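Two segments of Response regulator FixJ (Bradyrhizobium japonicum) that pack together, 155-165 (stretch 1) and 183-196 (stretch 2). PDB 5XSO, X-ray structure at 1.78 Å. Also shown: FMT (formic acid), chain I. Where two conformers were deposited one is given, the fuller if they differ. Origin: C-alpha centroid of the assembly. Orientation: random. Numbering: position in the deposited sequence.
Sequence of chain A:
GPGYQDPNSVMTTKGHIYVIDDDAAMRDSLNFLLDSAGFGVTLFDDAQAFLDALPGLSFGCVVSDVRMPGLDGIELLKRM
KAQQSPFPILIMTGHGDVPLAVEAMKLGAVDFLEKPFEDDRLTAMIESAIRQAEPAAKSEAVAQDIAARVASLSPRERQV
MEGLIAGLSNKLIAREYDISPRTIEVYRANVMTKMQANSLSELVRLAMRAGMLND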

# COMPACT_ATOMS: atom_id res chain seq x y z
N PRO A 155 24.31 10.20 -1.63
CA PRO A 155 23.71 11.27 -0.82
C PRO A 155 23.76 12.62 -1.49
O PRO A 155 22.76 13.34 -1.45
N ARG A 156 24.87 12.99 -2.14
CA ARG A 156 24.91 14.31 -2.75
C ARG A 156 23.98 14.35 -3.96
O ARG A 156 23.40 15.39 -4.29
N GLU A 157 23.91 13.23 -4.68
CA GLU A 157 22.98 13.18 -5.82
C GLU A 157 21.54 13.36 -5.37
O GLU A 157 20.75 14.04 -6.05
N ARG A 158 21.19 12.77 -4.21
CA ARG A 158 19.85 12.94 -3.68
C ARG A 158 19.60 14.41 -3.34
O ARG A 158 18.54 14.96 -3.66
N GLN A 159 20.59 15.07 -2.71
CA GLN A 159 20.47 16.50 -2.43
C GLN A 159 20.33 17.33 -3.69
O GLN A 159 19.56 18.29 -3.72
N VAL A 160 21.13 17.05 -4.70
CA VAL A 160 21.03 17.79 -5.97
C VAL A 160 19.66 17.57 -6.61
O VAL A 160 19.03 18.51 -7.09
N MET A 161 19.15 16.34 -6.59
CA MET A 161 17.79 16.10 -7.09
C MET A 161 16.78 16.95 -6.33
O MET A 161 15.89 17.58 -6.94
N GLU A 162 16.89 16.97 -4.99
CA GLU A 162 15.98 17.78 -4.19
C GLU A 162 16.09 19.26 -4.54
O GLU A 162 15.08 19.94 -4.70
N GLY A 163 17.33 19.76 -4.65
CA GLY A 163 17.52 21.17 -4.97
C GLY A 163 17.00 21.54 -6.35
O GLY A 163 16.40 22.62 -6.53
N LEU A 164 17.19 20.66 -7.33
CA LEU A 164 16.65 20.91 -8.68
C LEU A 164 15.15 21.01 -8.65
O LEU A 164 14.56 21.92 -9.25
N ILE A 165 14.49 20.07 -7.97
CA ILE A 165 13.03 20.07 -7.91
C ILE A 165 12.50 21.28 -7.16
O ILE A 165 11.44 21.83 -7.49
N THR A 183 31.07 20.48 -9.01
CA THR A 183 30.49 19.13 -9.06
C THR A 183 28.99 19.14 -9.29
O THR A 183 28.41 18.05 -9.41
N ILE A 184 28.33 20.31 -9.34
CA ILE A 184 26.87 20.30 -9.42
C ILE A 184 26.39 19.65 -10.72
O ILE A 184 25.46 18.81 -10.71
N GLU A 185 27.01 20.02 -11.83
CA GLU A 185 26.56 19.41 -13.09
C GLU A 185 26.95 17.95 -13.17
O GLU A 185 26.29 17.19 -13.89
N VAL A 186 28.04 17.54 -12.50
CA VAL A 186 28.37 16.11 -12.46
C VAL A 186 27.27 15.34 -11.76
O VAL A 186 26.79 14.31 -12.27
N TYR A 187 26.85 15.83 -10.60
CA TYR A 187 25.78 15.16 -9.89
C TYR A 187 24.48 15.24 -10.66
O TYR A 187 23.72 14.25 -10.66
N ARG A 188 24.17 16.40 -11.27
CA ARG A 188 22.94 16.49 -12.05
C ARG A 188 22.91 15.37 -13.11
O ARG A 188 21.87 14.70 -13.34
N ALA A 189 24.02 15.25 -13.85
CA ALA A 189 24.07 14.24 -14.93
C ALA A 189 23.84 12.84 -14.36
O ALA A 189 23.11 12.01 -14.97
N ASN A 190 24.48 12.54 -13.23
CA ASN A 190 24.26 11.25 -12.58
C ASN A 190 22.82 11.07 -12.15
O ASN A 190 22.25 9.96 -12.28
N VAL A 191 22.21 12.13 -11.58
CA VAL A 191 20.80 12.05 -11.23
C VAL A 191 19.96 11.69 -12.46
O VAL A 191 19.09 10.80 -12.41
N MET A 192 20.14 12.42 -13.55
CA MET A 192 19.29 12.19 -14.72
C MET A 192 19.49 10.77 -15.25
O MET A 192 18.51 10.09 -15.64
N THR A 193 20.74 10.27 -15.28
CA THR A 193 21.01 8.91 -15.79
C THR A 193 20.43 7.83 -14.87
O THR A 193 19.77 6.88 -15.35
N LYS A 194 20.64 7.96 -13.56
CA LYS A 194 20.18 6.94 -12.63
C LYS A 194 18.66 6.93 -12.55
O LYS A 194 18.05 5.86 -12.47
N MET A 195 18.04 8.10 -12.66
CA MET A 195 16.59 8.17 -12.63
C MET A 195 15.95 7.91 -13.98
O MET A 195 14.73 7.68 -14.04
N GLN A 196 16.74 7.90 -15.04
CA GLN A 196 16.25 7.82 -16.43
C GLN A 196 15.24 8.94 -16.70
O GLN A 196 14.12 8.71 -17.18

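The most unusual feature of this contact is that an acidic side chain serves as its knob. Glu157, buried, sits in a hole lined by Tyr187, Asn190, Val191 and Lys194, a position that a designer would ordinarily give to an aliphatic residue. The two helices cross almost at right angles, at -88°, with their axes 8.9 Å apart at the closest point, and the two stretches bury 631 Å² between them, both sides summed. Glu157 lies where the backbones run nearest, its CA 5.3 Å from the CA of Tyr187.

The CA-to-CB bond of Glu157 points sideways, but with chi1 m and chi2 t its end comes nearer to the second helix. On the way its aliphatic part does apolar work: CG lies 3.7 Å from Tyr187 CD1, and CB 3.8 Å from Val191 CG2. The charge is then paid for at the end. Lys194 reaches back with chi1 m and the rest of its chain t, fully extended, and its NZ donates to Glu157 OE2 at 2.8 Å, a hydrogen bond within a salt bridge. Water 1 closes a second route between the same two residues, donating to Glu157 OE1 at 2.7 Å and accepting from Lys194 NZ at 3.1 Å. The CA-to-CB bond of Asn190, chi1 m, also points toward the first helix, and the residue helps line the hole around Glu157. A formic acid molecule, probably from the crystallisation liquor, takes a weak hydrogen bond from Lys194 NZ to its O2 at 2.8 Å. The rule is to bury the methylenes of a glutamate and to give each of its oxygens a partner.

Tyr187, chi1 m, points toward the first helix and meets three residues there. Arg156 CB lies over one face of the ring, 3.8 Å from its centroid and 18° off the normal, a CH-pi contact in which CB comes within 3.7 Å of Tyr187 CZ. The rest of Arg156, chi1 and chi2 both m, leads away, and its NH1 donates to Gln159 OE1 in its own helix at 2.8 Å. Val160, chi1 t, points toward the second helix and sets CG2 3.6 Å from Tyr187 CB, while its CG1 approaches the backbone at Arg188 N, 4.1 Å away. A small beta-branched residue thus fits close to the main chain of the crossing helix.

One turn further along, Leu164, chi1 m and chi2 t, points toward the second helix and packs CD1 against Arg188 CG at 3.9 Å, using the aliphatic stem of an arginine as a greasy surface. Met161 starts sideways, but with chi1 and chi2 t and chi3 m its methyl group comes nearer: CE is 3.4 Å from Val191 CG1 and 3.2 Å from Met195 CG. The CA-to-CB bond of Met195, m at all three chi angles, points toward the first helix. Met161 thus bridges Val191 and Met195, two residues one turn apart on the second helix, and Val191, chi1 t, also brings CG2 to 3.2 Å from the Glu157 backbone O.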

# COMPACT_ATOMS: atom_id res chain seq x y z
CB PRO A 155 24.54 11.22 0.51
CG PRO A 155 24.94 9.79 0.60
CD PRO A 155 25.31 9.43 -0.84
CB ARG A 156 26.30 14.63 -3.24
CG ARG A 156 27.35 14.96 -2.12
CD ARG A 156 26.77 15.84 -1.01
NE ARG A 156 27.82 16.28 -0.08
CZ ARG A 156 27.65 17.28 0.77
NH1 ARG A 156 26.48 17.94 0.83
NH2 ARG A 156 28.66 17.64 1.56
CB GLU A 157 23.14 11.84 -6.56
CG GLU A 157 24.41 11.85 -7.44
CD GLU A 157 24.94 10.48 -7.69
OE1 GLU A 157 26.05 10.42 -8.23
OE2 GLU A 157 24.28 9.45 -7.42
CB ARG A 158 19.65 11.99 -2.49
CG ARG A 158 18.38 12.20 -1.72
CD ARG A 158 17.20 11.66 -2.55
NE ARG A 158 15.97 11.79 -1.76
CZ ARG A 158 15.47 10.82 -0.99
NH1 ARG A 158 16.07 9.63 -0.91
NH2 ARG A 158 14.36 11.05 -0.30
CB GLN A 159 21.70 17.01 -1.64
CG GLN A 159 21.67 16.49 -0.20
CD GLN A 159 22.96 16.86 0.54
OE1 GLN A 159 23.99 17.11 -0.09
NE2 GLN A 159 22.89 16.95 1.84
CB VAL A 160 22.18 17.41 -6.93
CG1 VAL A 160 21.92 18.08 -8.33
CG2 VAL A 160 23.56 17.89 -6.37
CB MET A 161 17.42 14.62 -6.93
CG MET A 161 15.90 14.36 -7.13
SD MET A 161 15.56 12.58 -7.02
CE MET A 161 16.45 12.12 -8.44
CB GLU A 162 16.26 17.55 -2.71
CG GLU A 162 15.47 18.41 -1.75
CD GLU A 162 15.88 18.10 -0.33
OE1 GLU A 162 16.74 18.83 0.23
OE2 GLU A 162 15.38 17.08 0.19
CB LEU A 164 17.06 19.79 -9.64
CG LEU A 164 18.55 19.80 -10.00
CD1 LEU A 164 18.99 18.49 -10.73
CD2 LEU A 164 18.88 20.99 -10.84
CB ILE A 165 12.55 18.76 -7.28
CG1 ILE A 165 12.83 17.64 -8.28
CG2 ILE A 165 11.05 18.85 -6.91
CD1 ILE A 165 12.42 16.25 -7.76
CB THR A 183 30.81 18.32 -7.77
OG1 THR A 183 30.25 18.98 -6.62
CG2 THR A 183 32.35 18.19 -7.56
CB ILE A 184 26.31 21.72 -9.26
CG1 ILE A 184 26.71 22.33 -7.88
CG2 ILE A 184 24.72 21.70 -9.50
CD1 ILE A 184 26.14 21.58 -6.63
CB GLU A 185 27.12 20.16 -14.30
CG GLU A 185 26.49 21.53 -14.47
CD GLU A 185 25.07 21.45 -15.03
OE1 GLU A 185 24.23 22.27 -14.67
OE2 GLU A 185 24.81 20.53 -15.83
CB VAL A 186 29.73 15.89 -11.76
CG1 VAL A 186 30.04 14.34 -11.62
CG2 VAL A 186 30.84 16.68 -12.50
CB TYR A 187 25.62 15.76 -8.48
CG TYR A 187 26.80 15.43 -7.56
CD1 TYR A 187 27.36 14.15 -7.51
CD2 TYR A 187 27.36 16.43 -6.76
CE1 TYR A 187 28.45 13.83 -6.60
CE2 TYR A 187 28.42 16.17 -5.89
CZ TYR A 187 28.96 14.86 -5.82
OH TYR A 187 29.99 14.58 -4.96
CB ARG A 188 22.88 17.86 -12.74
CG ARG A 188 21.56 17.99 -13.59
CD ARG A 188 21.81 18.78 -14.88
NE ARG A 188 20.55 18.88 -15.66
CZ ARG A 188 19.68 19.88 -15.55
NH1 ARG A 188 19.82 20.84 -14.60
NH2 ARG A 188 18.59 19.87 -16.36
CB ALA A 189 25.40 14.28 -15.66
CB ASN A 190 25.15 11.08 -11.34
CG ASN A 190 26.66 11.07 -11.64
OD1 ASN A 190 27.52 11.20 -10.71
ND2 ASN A 190 27.01 11.01 -12.90
CB VAL A 191 20.32 13.39 -10.61
CG1 VAL A 191 18.77 13.41 -10.56
CG2 VAL A 191 20.86 13.46 -9.15
CB MET A 192 19.59 13.26 -15.77
CG MET A 192 19.45 14.68 -15.17
SD MET A 192 17.79 15.05 -14.48
CE MET A 192 16.81 15.28 -15.92
CB THR A 193 22.52 8.72 -15.97
OG1 THR A 193 23.00 9.68 -16.90
CG2 THR A 193 22.84 7.29 -16.54
CB LYS A 194 20.78 7.19 -11.24
CG LYS A 194 22.26 6.81 -11.11
CD LYS A 194 22.71 7.05 -9.68
CE LYS A 194 24.20 6.57 -9.48
NZ LYS A 194 24.66 6.77 -8.04
CB MET A 195 16.13 9.54 -12.11
CG MET A 195 16.46 9.85 -10.67
SD MET A 195 15.87 8.60 -9.49
CE MET A 195 14.15 8.76 -9.89
CB GLN A 196 15.65 6.43 -16.71
CG GLN A 196 16.83 5.43 -16.77
CD GLN A 196 17.71 5.64 -18.03
OE1 GLN A 196 17.31 5.23 -19.13
NE2 GLN A 196 18.93 6.26 -17.87
C FMT I . 27.16 5.39 -6.83
O1 FMT I . 26.49 5.02 -5.85
O2 FMT I . 26.92 5.06 -8.00
O HOH W 1 27.35 8.13 -8.68